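Local coordinates for MSHA biogenesis protein MshE (Vibrio cholerae, PDB 5HTL) that binds the second messenger cyclic di-GMP through its MshEN domain and probably serves in the biogenesis of the MSHA pilus, at residues His73-Val79 with Leu93-Arg97; Ala105-Pro109 with Ile131-Leu137; Arg88-Ala92 with Phe113-Leu118. All blocks are in the same frame, centred on the assembly; numbering follows the deposited sequence.

Interaction 1 (His73-Val79 with Leu93-Arg97); sequences HVDIDAV and LVIGR
Asp75 N gives a nearly straight hydrogen bond to Ile95 O (2.8 Å, 171° at the hydrogen), fastening the loop 73-79 to strand 92-98, an outermost strand, within this chain, of the three-stranded mixed sheet of the MshEN domain. On one flank of this bond Val74 and Ile95 cross at about a right angle, CG2 of Val74 meeting CG2 of Ile95 at 3.9 Å. Ala78 turns its CB toward the strand, where it touches CB of Arg97, while its carbonyl lies against Val94 CG1. Val79 makes two different contacts with its two methyls: CG1, anti to the backbone N (chi1 171°), reaches Leu93 CD1, and CG2 presses on Val94 O. That oxygen is buried without a hydrogen-bonding partner; a CA-H...O contact from Val79 CA, 3.4 Å away, is what the loop offers it.

The loop is shaped from within. Asp75 O accepts from Ala78 N, and Asp75 OD1 accepts from Asp77 N at 3.1 Å to close an Asx turn. The strand is irregular too: Ile95 and Gly96 share one partner, Arg103 of strand 101-106, a classic beta bulge. Farther out, Tyr144 of helix 134-144 packs on Val74 and Val79, and Thr35 of the second subunit packs on Ile95. Two waters bridge the segments: one links Val79 O to Val94 N, and the other, modelled doubtfully close to Asp75 OD2, accepts from Arg97 N at 3.0 Å.

Interaction 2 (Ala105-Pro109 with Ile131-Leu137); sequences AMSDP and IAPEKQL. With C2E (9,9'-[(2R,3R,3aS,5S,7aR,9R,10R,10aS,12S,14aR)-3,5,10,12-tetrahydroxy-5,12-dioxidooctahydro-2H,7H-difuro[3,2-d:3',2'-j][1,3,7,9,2,8]tetraoxadiphosphacyclododecine-2,9-diyl]bis(2-amino-1,9-dihydro-6H-purin-6-one)), chain C.
Ala132 N donates to Met106 O (3.2 Å, 157° at the hydrogen), where strand 101-106 runs parallel to strand 126-131. The two are the adjacent parallel strands of a beta-alpha-beta crossover made through helix 112-121. Met106, deposited as selenomethionine, is bridged here with Ile131, whose CA-H also contacts Met106 O. Just beyond, Ser107 CA makes a CA-H...O contact with Ala132 O at 3.5 Å.

Water extends the pairing. One molecule donates to both Ser107 O and Ala132 O; a second lies between Ser107 OG and Glu134 OE1, which are 3.7 Å apart. Glu134 OE1 also faces Arg91 NH1 in a salt bridge modelled doubtfully short.

The apolar contacts fall into two groups. Ile131 and Pro109 cross at about a right angle, with CD1 of Ile131 against CD of Pro109 at 3.8 Å; CG1 anti to the backbone N (chi1 -169°) carries the isoleucine chain over to the proline ring. Leu137 instead lays CD2 against the backbone at Ser107 N (3.4 Å) and brings CD1 up to Ala105 O.

The ligand contact is separate: Asp108 turns from the other segment and accepts from the N21 amino group of one guanine of cyclic di-GMP through OD1 (2.9 Å, 152°). Gln61, Leu10 and Arg7 are among the other residues that hydrogen-bond this ligand.

Pro133 holds the N-cap position of helix 134-144, two residues beyond the end of strand 126-131, while Leu55 and Ala59 of helix 51-62 pack on Ile131.

Interaction 3 (Arg88-Ala92 with Phe113-Leu118); sequences RRLRA and FAQEAL
Leu90 reaches across to helix 112-121 and carries most of the apolar contact between the end of helix 84-90 and that helix. Its two methyls divide the work. CD2 comes down between two alanines three residues apart, meeting CB of Ala114 at 3.8 Å and, more tightly than usual for two carbons, CB of Ala117 at 3.5 Å; the same methyl lies beside Ala114 O. CD1 touches Leu118 CD1 at 3.8 Å as the two leucine side chains cross obliquely. Leu90 CG is anti to the carbonyl carbon (chi1 -64°), which sends the isobutyl group from the helix end into this groove. Leu118 CD1 also borders Ala92 CB at 4.1 Å, so one methyl meets both Leu90 and Ala92.

The end of helix 84-90 is a Schellman motif. Arg91, with positive phi, is its C-prime residue; Ala92 N bonds to Ala87 O, and a weak bond runs from Arg91 N to Arg88 O. The chain is thereby turned out of helix 84-90 and straight into strand 92-98, with Leu90 and Ala92 both pointing toward helix 112-121. Behind them Ile104 and Met106 of strand 101-106 supply the sheet side: Ile104 touches Ala92 and Leu118, and Met106 touches Ala92 and Ala114.

The charged and aromatic pair occupies the exposed rim. The Arg89 chain, bent at chi2 (-100°), brings NH2 to the edge of the Phe113 ring, 3.5 Å from CD2 and 3.7 Å from CE2. Guanidinium and ring planes are inclined by 44°, and the approach is edge to edge, without a stack over either face.

Overall arrangement
The three contacts gather round one small sheet. Interactions 1 and 2, with centres 14 Å apart, meet where strands 92-98 and 101-106 pair: Leu93 N lies 2.9 Å from Ala105 O, a probable hydrogen bond, and Leu93 CB packs on Leu137 CD1. Interactions 2 and 3 are closer, 11 Å between centres, joined by a probable hydrogen bond from Ser107 N to Arg91 O (3.2 Å) and by the doubtfully short Arg91-Glu134 salt bridge. Interactions 1 and 3 adjoin only in sequence, at Ala92-Leu93. Interaction 2 touches cyclic di-GMP directly, through Asp108; side chains of Ala114 in interaction 3 and Ile95 in interaction 1 lie about 10 and 12 Å from a bound cyclic di-GMP.

Interaction 1 (His73-Val79 with Leu93-Arg97)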
loop_
_atom_site.group_PDB
_atom_site.type_symbol
_atom_site.label_atom_id
_atom_site.label_comp_id
_atom_site.label_asym_id
_atom_site.label_seq_id
_atom_site.Cartn_x
_atom_site.Cartn_y
_atom_site.Cartn_z
ATOM N N HIS A 73 1.943 16.001 -8.346
ATOM C CA HIS A 73 0.613 16.569 -8.270
ATOM C C HIS A 73 0.169 16.559 -6.818
ATOM O O HIS A 73 0.238 15.534 -6.132
ATOM C CB HIS A 73 -0.359 15.733 -9.110
ATOM C CG HIS A 73 -1.780 16.183 -9.001
ATOM N ND1 HIS A 73 -2.335 17.108 -9.859
ATOM C CD2 HIS A 73 -2.761 15.845 -8.127
ATOM C CE1 HIS A 73 -3.593 17.319 -9.520
ATOM N NE2 HIS A 73 -3.878 16.566 -8.475
ATOM N N VAL A 74 -0.266 17.716 -6.342
ATOM C CA VAL A 74 -0.831 17.821 -5.015
ATOM C C VAL A 74 -2.118 18.604 -5.129
ATOM O O VAL A 74 -2.137 19.707 -5.685
ATOM C CB VAL A 74 0.121 18.540 -4.049
ATOM C CG1 VAL A 74 -0.568 18.770 -2.721
ATOM C CG2 VAL A 74 1.391 17.721 -3.857
ATOM N N ASP A 75 -3.198 18.012 -4.642
ATOM C CA ASP A 75 -4.459 18.724 -4.557
ATOM C C ASP A 75 -4.370 19.679 -3.374
ATOM O O ASP A 75 -4.601 19.286 -2.229
ATOM C CB ASP A 75 -5.620 17.743 -4.387
ATOM C CG ASP A 75 -6.984 18.430 -4.428
ATOM O OD1 ASP A 75 -7.037 19.682 -4.433
ATOM O OD2 ASP A 75 -8.006 17.711 -4.448
ATOM N N ILE A 76 -4.033 20.932 -3.667
ATOM C CA ILE A 76 -3.787 21.939 -2.635
ATOM C C ILE A 76 -5.043 22.211 -1.785
ATOM O O ILE A 76 -4.945 22.709 -0.661
ATOM C CB ILE A 76 -3.175 23.226 -3.260
ATOM C CG1 ILE A 76 -1.898 22.875 -4.030
ATOM C CG2 ILE A 76 -2.851 24.269 -2.205
ATOM C CD1 ILE A 76 -1.159 24.079 -4.605
ATOM N N ASP A 77 -6.212 21.841 -2.309
ATOM C CA ASP A 77 -7.467 21.907 -1.553
ATOM C C ASP A 77 -7.654 20.739 -0.590
ATOM O O ASP A 77 -8.492 20.797 0.313
ATOM C CB ASP A 77 -8.672 21.948 -2.497
ATOM C CG ASP A 77 -9.403 23.274 -2.456
ATOM O OD1 ASP A 77 -10.481 23.339 -1.830
ATOM O OD2 ASP A 77 -8.900 24.253 -3.047
ATOM N N ALA A 78 -6.893 19.670 -0.789
ATOM C CA ALA A 78 -7.036 18.494 0.053
ATOM C C ALA A 78 -6.105 18.607 1.261
ATOM O O ALA A 78 -6.383 18.052 2.327
ATOM C CB ALA A 78 -6.726 17.235 -0.740
ATOM N N VAL A 79 -5.012 19.344 1.082
ATOM C CA VAL A 79 -4.013 19.525 2.136
ATOM C C VAL A 79 -4.616 19.909 3.499
ATOM O O VAL A 79 -4.335 19.239 4.491
ATOM C CB VAL A 79 -2.908 20.531 1.724
ATOM C CG1 VAL A 79 -2.010 20.867 2.905
ATOM C CG2 VAL A 79 -2.097 19.986 0.557
ATOM N N LEU A 93 1.382 14.290 4.793
ATOM C CA LEU A 93 0.741 15.329 3.991
ATOM C C LEU A 93 -0.348 14.720 3.129
ATOM O O LEU A 93 -0.093 13.791 2.365
ATOM C CB LEU A 93 1.773 15.999 3.079
ATOM C CG LEU A 93 1.297 17.148 2.179
ATOM C CD1 LEU A 93 0.983 18.349 3.049
ATOM C CD2 LEU A 93 2.343 17.530 1.140
ATOM N N VAL A 94 -1.563 15.245 3.241
ATOM C CA VAL A 94 -2.656 14.829 2.374
ATOM C C VAL A 94 -2.491 15.491 1.011
ATOM O O VAL A 94 -2.514 16.721 0.905
ATOM C CB VAL A 94 -4.019 15.254 2.946
ATOM C CG1 VAL A 94 -5.141 14.728 2.058
ATOM C CG2 VAL A 94 -4.173 14.750 4.369
ATOM N N ILE A 95 -2.267 14.678 -0.020
ATOM C CA ILE A 95 -1.998 15.203 -1.360
ATOM C C ILE A 95 -3.109 14.912 -2.358
ATOM O O ILE A 95 -3.089 15.414 -3.478
ATOM C CB ILE A 95 -0.643 14.697 -1.931
ATOM C CG1 ILE A 95 -0.656 13.179 -2.119
ATOM C CG2 ILE A 95 0.517 15.137 -1.030
ATOM C CD1 ILE A 95 0.583 12.624 -2.865
ATOM N N GLY A 96 -4.076 14.106 -1.951
ATOM C CA GLY A 96 -5.202 13.816 -2.817
ATOM C C GLY A 96 -6.431 13.478 -2.012
ATOM O O GLY A 96 -6.327 12.879 -0.939
ATOM N N ARG A 97 -7.593 13.876 -2.522
ATOM C CA ARG A 97 -8.854 13.418 -1.968
ATOM C C ARG A 97 -9.813 13.076 -3.093
ATOM O O ARG A 97 -9.961 13.842 -4.040
ATOM C CB ARG A 97 -9.494 14.479 -1.079
ATOM C CG ARG A 97 -10.641 13.920 -0.254
ATOM C CD ARG A 97 -11.910 14.712 -0.392
ATOM N NE ARG A 97 -11.674 16.150 -0.359
ATOM C CZ ARG A 97 -12.631 17.054 -0.195
ATOM N NH1 ARG A 97 -13.887 16.663 -0.033
ATOM N NH2 ARG A 97 -12.331 18.344 -0.180
HETATM O O HOH W 1 -7.701 15.317 -5.158
HETATM O O HOH W 2 -2.154 17.521 4.900
#

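Interaction 2 (Ala105-Pro109 with Ile131-Leu137)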
loop_
_atom_site.group_PDB
_atom_site.type_symbol
_atom_site.label_atom_id
_atom_site.label_comp_id
_atom_site.label_asym_id
_atom_site.label_seq_id
_atom_site.Cartn_x
_atom_site.Cartn_y
_atom_site.Cartn_z
ATOM N N ALA A 105 1.084 11.251 1.704
ATOM C CA ALA A 105 2.536 11.072 1.649
ATOM C C ALA A 105 3.099 11.096 3.059
ATOM O O ALA A 105 2.782 11.992 3.833
ATOM C CB ALA A 105 3.178 12.161 0.795
HETATM N N MSE A 106 3.898 10.101 3.419
HETATM C CA MSE A 106 4.543 10.078 4.732
HETATM C C MSE A 106 6.023 9.842 4.592
HETATM O O MSE A 106 6.465 9.170 3.666
HETATM C CB MSE A 106 3.972 8.956 5.590
HETATM C CG MSE A 106 2.530 9.128 5.946
HETATM SE SE MSE A 106 1.994 7.688 7.112
HETATM C CE MSE A 106 2.950 8.192 8.717
ATOM N N SER A 107 6.797 10.372 5.531
ATOM C CA SER A 107 8.229 10.112 5.556
ATOM C C SER A 107 8.472 8.714 6.114
ATOM O O SER A 107 9.437 8.046 5.745
ATOM C CB SER A 107 8.939 11.137 6.432
ATOM O OG SER A 107 8.771 10.813 7.788
ATOM N N ASP A 108 7.587 8.263 6.995
ATOM C CA ASP A 108 7.717 6.927 7.571
ATOM C C ASP A 108 6.382 6.184 7.623
ATOM O O ASP A 108 5.717 6.159 8.647
ATOM C CB ASP A 108 8.354 6.999 8.962
ATOM C CG ASP A 108 8.667 5.633 9.532
ATOM O OD1 ASP A 108 8.486 4.634 8.812
ATOM O OD2 ASP A 108 9.096 5.575 10.706
ATOM N N PRO A 109 5.985 5.559 6.509
ATOM C CA PRO A 109 4.723 4.813 6.512
ATOM C C PRO A 109 4.789 3.537 7.368
ATOM O O PRO A 109 3.747 2.952 7.644
ATOM C CB PRO A 109 4.504 4.478 5.026
ATOM C CG PRO A 109 5.827 4.675 4.380
ATOM C CD PRO A 109 6.544 5.718 5.160
ATOM N N ILE A 131 5.441 7.111 -0.023
ATOM C CA ILE A 131 6.587 7.582 0.743
ATOM C C ILE A 131 7.301 8.731 0.012
ATOM O O ILE A 131 7.400 8.740 -1.227
ATOM C CB ILE A 131 7.552 6.402 1.092
ATOM C CG1 ILE A 131 8.605 6.832 2.118
ATOM C CG2 ILE A 131 8.214 5.832 -0.150
ATOM C CD1 ILE A 131 9.430 5.672 2.666
ATOM N N ALA A 132 7.770 9.710 0.776
ATOM C CA ALA A 132 8.579 10.787 0.220
ATOM C C ALA A 132 9.712 11.081 1.192
ATOM O O ALA A 132 9.592 10.799 2.382
ATOM C CB ALA A 132 7.718 12.028 -0.000
ATOM N N PRO A 133 10.825 11.639 0.697
ATOM C CA PRO A 133 11.880 12.066 1.624
ATOM C C PRO A 133 11.393 13.113 2.620
ATOM O O PRO A 133 10.571 13.981 2.289
ATOM C CB PRO A 133 12.933 12.676 0.697
ATOM C CG PRO A 133 12.686 12.025 -0.627
ATOM C CD PRO A 133 11.213 11.822 -0.715
ATOM N N GLU A 134 11.895 13.026 3.849
ATOM C CA GLU A 134 11.468 13.937 4.902
ATOM C C GLU A 134 11.693 15.397 4.531
ATOM O O GLU A 134 10.840 16.241 4.806
ATOM C CB GLU A 134 12.160 13.587 6.219
ATOM C CG GLU A 134 11.570 14.261 7.434
ATOM C CD GLU A 134 12.148 13.695 8.714
ATOM O OE1 GLU A 134 11.785 12.554 9.074
ATOM O OE2 GLU A 134 12.975 14.382 9.346
ATOM N N LYS A 135 12.813 15.688 3.872
ATOM C CA LYS A 135 13.109 17.065 3.465
ATOM C C LYS A 135 12.014 17.581 2.545
ATOM O O LYS A 135 11.561 18.717 2.680
ATOM C CB LYS A 135 14.464 17.151 2.760
ATOM C CG LYS A 135 14.902 18.584 2.444
ATOM C CD LYS A 135 16.211 18.622 1.659
ATOM C CE LYS A 135 16.752 20.045 1.524
ATOM N NZ LYS A 135 18.005 20.100 0.708
ATOM N N GLN A 136 11.557 16.735 1.627
ATOM C CA GLN A 136 10.487 17.134 0.719
ATOM C C GLN A 136 9.149 17.348 1.405
ATOM O O GLN A 136 8.392 18.243 1.018
ATOM C CB GLN A 136 10.335 16.122 -0.404
ATOM C CG GLN A 136 11.503 16.130 -1.365
ATOM C CD GLN A 136 11.204 15.325 -2.595
ATOM O OE1 GLN A 136 10.266 14.529 -2.602
ATOM N NE2 GLN A 136 11.991 15.521 -3.648
ATOM N N LEU A 137 8.855 16.527 2.412
ATOM C CA LEU A 137 7.648 16.684 3.221
ATOM C C LEU A 137 7.646 18.043 3.915
ATOM O O LEU A 137 6.645 18.766 3.892
ATOM C CB LEU A 137 7.560 15.589 4.289
ATOM C CG LEU A 137 6.516 14.468 4.229
ATOM C CD1 LEU A 137 5.255 14.852 3.451
ATOM C CD2 LEU A 137 7.129 13.179 3.701
HETATM P P1 C2E C . 10.636 -5.513 9.756
HETATM O O2P C2E C . 11.521 -5.349 8.545
HETATM O O1P C2E C . 9.563 -6.562 9.554
HETATM O "O5'" C2E C . 11.559 -5.882 10.984
HETATM C "C5'" C2E C . 11.149 -5.978 12.320
HETATM C "C4'" C2E C . 12.240 -6.078 13.283
HETATM O "O4'" C2E C . 12.985 -7.239 13.073
HETATM C "C3'" C2E C . 13.213 -4.939 13.148
HETATM O "O3'" C2E C . 12.877 -3.908 14.045
HETATM C "C2'" C2E C . 14.462 -5.522 13.368
HETATM O "O2'" C2E C . 14.840 -5.389 14.755
HETATM C "C1'" C2E C . 14.350 -6.951 12.989
HETATM N N9 C2E C . 14.756 -7.166 11.634
HETATM C C8 C2E C . 14.595 -6.585 10.449
HETATM N N7 C2E C . 15.232 -7.359 9.561
HETATM C C5 C2E C . 15.784 -8.428 10.208
HETATM C C6 C2E C . 16.532 -9.515 9.741
HETATM O O6 C2E C . 16.835 -9.631 8.433
HETATM N N1 C2E C . 16.957 -10.437 10.614
HETATM C C2 C2E C . 16.652 -10.320 11.909
HETATM N N2 C2E C . 17.136 -11.337 12.790
HETATM N N3 C2E C . 15.930 -9.293 12.410
HETATM C C4 C2E C . 15.479 -8.323 11.584
HETATM P P11 C2E C . 13.054 -2.377 13.641
HETATM O O21 C2E C . 12.813 -1.489 14.850
HETATM O O11 C2E C . 14.475 -2.193 13.193
HETATM O O5A C2E C . 12.165 -1.999 12.415
HETATM C C5A C2E C . 10.749 -2.053 12.472
HETATM C C4A C2E C . 10.066 -2.016 11.204
HETATM O O4A C2E C . 10.235 -0.697 10.581
HETATM C C3A C2E C . 10.622 -2.966 10.216
HETATM O O3A C2E C . 9.883 -4.165 10.101
HETATM C C2A C2E C . 10.646 -2.240 8.931
HETATM O O2A C2E C . 9.495 -2.377 8.196
HETATM C C1A C2E C . 10.789 -0.805 9.290
HETATM N N91 C2E C . 12.131 -0.244 9.383
HETATM C C81 C2E C . 13.290 -0.861 9.684
HETATM N N71 C2E C . 14.289 0.039 9.700
HETATM C C51 C2E C . 13.763 1.255 9.414
HETATM C C61 C2E C . 14.264 2.555 9.291
HETATM O O61 C2E C . 15.604 2.845 9.479
HETATM N N11 C2E C . 13.433 3.551 8.986
HETATM C C21 C2E C . 12.136 3.328 8.801
HETATM N N21 C2E C . 11.345 4.448 8.477
HETATM N N31 C2E C . 11.599 2.107 8.915
HETATM C C41 C2E C . 12.401 1.065 9.222
HETATM O O HOH W 3 11.184 8.986 3.952
HETATM O O HOH W 4 11.498 9.372 8.286
#

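Interaction 3 (Arg88-Ala92 with Phe113-Leu118)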
loop_
_atom_site.group_PDB
_atom_site.type_symbol
_atom_site.label_atom_id
_atom_site.label_comp_id
_atom_site.label_asym_id
_atom_site.label_seq_id
_atom_site.Cartn_x
_atom_site.Cartn_y
_atom_site.Cartn_z
ATOM N N ARG A 88 2.628 18.158 10.601
ATOM C CA ARG A 88 4.020 18.281 11.016
ATOM C C ARG A 88 4.412 17.243 12.063
ATOM O O ARG A 88 5.466 16.627 11.941
ATOM C CB ARG A 88 4.322 19.706 11.488
ATOM C CG ARG A 88 4.263 20.721 10.338
ATOM C CD ARG A 88 4.630 22.130 10.823
ATOM N NE ARG A 88 4.616 23.128 9.751
ATOM C CZ ARG A 88 5.635 23.373 8.925
ATOM N NH1 ARG A 88 6.762 22.672 9.000
ATOM N NH2 ARG A 88 5.525 24.312 7.998
ATOM N N ARG A 89 3.561 17.013 13.060
ATOM C CA ARG A 89 3.858 16.013 14.097
ATOM C C ARG A 89 4.035 14.621 13.513
ATOM O O ARG A 89 4.954 13.886 13.895
ATOM C CB ARG A 89 2.754 15.957 15.161
ATOM C CG ARG A 89 3.010 14.897 16.254
ATOM C CD ARG A 89 2.201 13.634 15.989
ATOM N NE ARG A 89 2.565 12.455 16.782
ATOM C CZ ARG A 89 3.420 11.509 16.391
ATOM N NH1 ARG A 89 4.039 11.598 15.221
ATOM N NH2 ARG A 89 3.663 10.468 17.177
ATOM N N LEU A 90 3.152 14.269 12.575
ATOM C CA LEU A 90 3.061 12.921 12.037
ATOM C C LEU A 90 3.913 12.735 10.793
ATOM O O LEU A 90 4.020 11.615 10.272
ATOM C CB LEU A 90 1.597 12.617 11.699
ATOM C CG LEU A 90 0.658 12.602 12.905
ATOM C CD1 LEU A 90 -0.797 12.538 12.467
ATOM C CD2 LEU A 90 1.002 11.410 13.779
ATOM N N ARG A 91 4.519 13.819 10.317
ATOM C CA ARG A 91 5.256 13.836 9.048
ATOM C C ARG A 91 4.420 13.205 7.931
ATOM O O ARG A 91 4.846 12.260 7.256
ATOM C CB ARG A 91 6.642 13.201 9.196
ATOM C CG ARG A 91 7.518 13.937 10.228
ATOM C CD ARG A 91 8.844 13.218 10.448
ATOM N NE ARG A 91 8.636 11.918 11.072
ATOM C CZ ARG A 91 9.567 10.973 11.172
ATOM N NH1 ARG A 91 10.788 11.192 10.706
ATOM N NH2 ARG A 91 9.276 9.817 11.745
ATOM N N ALA A 92 3.229 13.761 7.743
ATOM C CA ALA A 92 2.231 13.245 6.802
ATOM C C ALA A 92 1.579 14.414 6.099
ATOM O O ALA A 92 1.265 15.416 6.730
ATOM C CB ALA A 92 1.186 12.440 7.547
ATOM N N PHE A 113 2.711 3.872 15.182
ATOM C CA PHE A 113 2.285 4.822 16.200
ATOM C C PHE A 113 1.706 6.063 15.504
ATOM O O PHE A 113 0.617 6.524 15.845
ATOM C CB PHE A 113 3.477 5.186 17.090
ATOM C CG PHE A 113 3.098 5.888 18.361
ATOM C CD1 PHE A 113 2.469 5.199 19.388
ATOM C CD2 PHE A 113 3.391 7.227 18.537
ATOM C CE1 PHE A 113 2.126 5.838 20.560
ATOM C CE2 PHE A 113 3.045 7.877 19.713
ATOM C CZ PHE A 113 2.419 7.174 20.722
ATOM N N ALA A 114 2.423 6.580 14.505
ATOM C CA ALA A 114 1.918 7.711 13.718
ATOM C C ALA A 114 0.672 7.347 12.907
ATOM O O ALA A 114 -0.241 8.149 12.773
ATOM C CB ALA A 114 3.015 8.282 12.809
ATOM N N GLN A 115 0.630 6.135 12.365
ATOM C CA GLN A 115 -0.516 5.685 11.584
ATOM C C GLN A 115 -1.787 5.675 12.413
ATOM O O GLN A 115 -2.849 6.088 11.942
ATOM C CB GLN A 115 -0.255 4.274 11.075
ATOM C CG GLN A 115 -1.257 3.750 10.069
ATOM C CD GLN A 115 -0.766 2.487 9.391
ATOM O OE1 GLN A 115 -1.039 1.377 9.848
ATOM N NE2 GLN A 115 -0.016 2.651 8.310
ATOM N N GLU A 116 -1.674 5.187 13.644
ATOM C CA GLU A 116 -2.814 5.146 14.552
ATOM C C GLU A 116 -3.328 6.557 14.794
ATOM O O GLU A 116 -4.531 6.807 14.797
ATOM C CB GLU A 116 -2.417 4.492 15.874
ATOM C CG GLU A 116 -3.598 4.182 16.794
ATOM C CD GLU A 116 -4.256 2.850 16.474
ATOM O OE1 GLU A 116 -4.990 2.325 17.336
ATOM O OE2 GLU A 116 -4.035 2.324 15.362
ATOM N N ALA A 117 -2.399 7.484 14.994
ATOM C CA ALA A 117 -2.728 8.884 15.179
ATOM C C ALA A 117 -3.444 9.464 13.969
ATOM O O ALA A 117 -4.466 10.142 14.094
ATOM C CB ALA A 117 -1.471 9.669 15.466
ATOM N N LEU A 118 -2.898 9.195 12.789
ATOM C CA LEU A 118 -3.484 9.681 11.546
ATOM C C LEU A 118 -4.921 9.179 11.388
ATOM O O LEU A 118 -5.817 9.939 11.012
ATOM C CB LEU A 118 -2.632 9.210 10.364
ATOM C CG LEU A 118 -2.734 9.955 9.043
ATOM C CD1 LEU A 118 -2.411 11.411 9.230
ATOM C CD2 LEU A 118 -1.746 9.309 8.077
#